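PDB 3GUE: UTP-glucose-1-phosphate uridylyltransferase 2 from Trypanosoma brucei, which probably catalyses the reaction of UTP with alpha-D-glucose 1-phosphate to give UDP-glucose and diphosphate, and binds UDP-glucose. Local coordinates for residues H30-L33 and I34-L38. Numbering follows the deposited sequence.
Sequences HIFL and IQHAL
F32 and H36 meet one turn apart on helix 26-40. CE2 of F32 lies 3.7 Å from CD2 of H36, near the plane of the imidazole and at its edge. The two rings lie obliquely, with planes at 60° and centroids 5.8 Å apart. Being four residues apart, they share one flank of the helix; in both, CG stands opposite the backbone N. The imidazole is held at both nitrogens: NE2 bonds to O of F173, and ND1 bonds to NH2 of R40, one turn further on. C15 of helix 10-21 and I168 of strand 165-169 touch both side chains.

I34 can be followed outward from the backbone. Its CB sits 3.3 Å from O of I31. CG2 stays near the same O of I31. CG1 lies against O of H30. CD1 ends 3.4 Å from NE2 of H30, a van der Waals contact with the imidazole, and equally close to O of H30. The chi1 of -78° turns CG1 back toward the preceding turn, where H30 lies.

Q35 also leans back along the helix. Its CG is 3.3 Å from O of I31, and the extended chain carries the amide past F32. NE2 makes a weak hydrogen bond to a bound dimercaptobutanediol, probably from the crystallisation liquor. I31, F32 and Q35 all line that pocket; the side chain of Q35 is about 11 Å from the bound UDP-glucose.

Four successive backbone bonds join the two segments. They begin with I34 N to H30 O and end with A37 N to L33 O, 2.9 Å long. This is the i to i+4 pattern of an alpha-helix. The flank carrying F32 and H36 packs against helix 10-21 and the antiparallel sheet; both residues reach strand 165-169, and F32 also reaches strand 344-349.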
# COMPACT_ATOMS: atom_id res chain seq x y z
N HIS A 30 19.14 -13.10 8.11
CA HIS A 30 18.70 -13.98 9.21
C HIS A 30 17.17 -14.18 9.27
O HIS A 30 16.70 -15.32 9.36
CB HIS A 30 19.30 -13.47 10.53
CG HIS A 30 18.76 -14.13 11.76
ND1 HIS A 30 18.49 -13.44 12.92
CD2 HIS A 30 18.45 -15.42 12.02
CE1 HIS A 30 18.03 -14.27 13.84
NE2 HIS A 30 17.99 -15.48 13.31
N ILE A 31 16.40 -13.09 9.26
CA ILE A 31 14.93 -13.15 9.22
C ILE A 31 14.44 -13.90 7.96
O ILE A 31 13.55 -14.75 8.04
CB ILE A 31 14.31 -11.72 9.31
CG1 ILE A 31 14.81 -10.99 10.58
CG2 ILE A 31 12.77 -11.76 9.24
CD1 ILE A 31 14.19 -9.57 10.80
N PHE A 32 15.01 -13.59 6.80
CA PHE A 32 14.68 -14.29 5.56
C PHE A 32 14.91 -15.81 5.63
O PHE A 32 14.08 -16.58 5.15
CB PHE A 32 15.42 -13.67 4.34
CG PHE A 32 15.16 -14.41 3.03
CD1 PHE A 32 14.06 -14.10 2.24
CD2 PHE A 32 16.03 -15.43 2.60
CE1 PHE A 32 13.82 -14.79 1.05
CE2 PHE A 32 15.78 -16.13 1.43
CZ PHE A 32 14.70 -15.81 0.65
N LEU A 33 16.02 -16.23 6.22
CA LEU A 33 16.38 -17.65 6.24
C LEU A 33 15.52 -18.41 7.24
O LEU A 33 15.27 -19.60 7.05
CB LEU A 33 17.89 -17.89 6.45
CG LEU A 33 18.80 -17.43 5.31
CD1 LEU A 33 20.26 -17.57 5.66
CD2 LEU A 33 18.47 -18.22 4.07
N ILE A 34 15.06 -17.71 8.28
CA ILE A 34 14.00 -18.20 9.17
C ILE A 34 12.76 -18.55 8.36
O ILE A 34 12.27 -19.68 8.43
CB ILE A 34 13.64 -17.15 10.28
CG1 ILE A 34 14.72 -17.19 11.37
CG2 ILE A 34 12.27 -17.42 10.90
CD1 ILE A 34 14.83 -15.92 12.19
N GLN A 35 12.26 -17.57 7.59
CA GLN A 35 11.09 -17.74 6.73
C GLN A 35 11.28 -18.82 5.65
O GLN A 35 10.34 -19.56 5.35
CB GLN A 35 10.73 -16.42 6.04
CG GLN A 35 10.51 -15.22 6.96
CD GLN A 35 10.33 -13.95 6.19
OE1 GLN A 35 10.95 -13.75 5.14
NE2 GLN A 35 9.46 -13.07 6.69
N HIS A 36 12.47 -18.84 5.05
CA HIS A 36 12.94 -19.86 4.09
C HIS A 36 12.86 -21.30 4.61
O HIS A 36 12.36 -22.20 3.89
CB HIS A 36 14.41 -19.59 3.69
CG HIS A 36 14.84 -20.27 2.43
ND1 HIS A 36 15.06 -21.62 2.35
CD2 HIS A 36 15.07 -19.77 1.19
CE1 HIS A 36 15.43 -21.93 1.12
NE2 HIS A 36 15.45 -20.82 0.40
N ALA A 37 13.43 -21.52 5.80
CA ALA A 37 13.18 -22.74 6.57
C ALA A 37 11.70 -23.11 6.57
O ALA A 37 11.38 -24.23 6.21
CB ALA A 37 13.70 -22.63 7.99
N LEU A 38 10.80 -22.16 6.91
CA LEU A 38 9.37 -22.45 7.04
C LEU A 38 8.74 -22.89 5.74
O LEU A 38 8.07 -23.92 5.69
CB LEU A 38 8.57 -21.27 7.62
CG LEU A 38 8.82 -20.83 9.06
CD1 LEU A 38 7.81 -19.78 9.45
CD2 LEU A 38 8.83 -22.01 10.05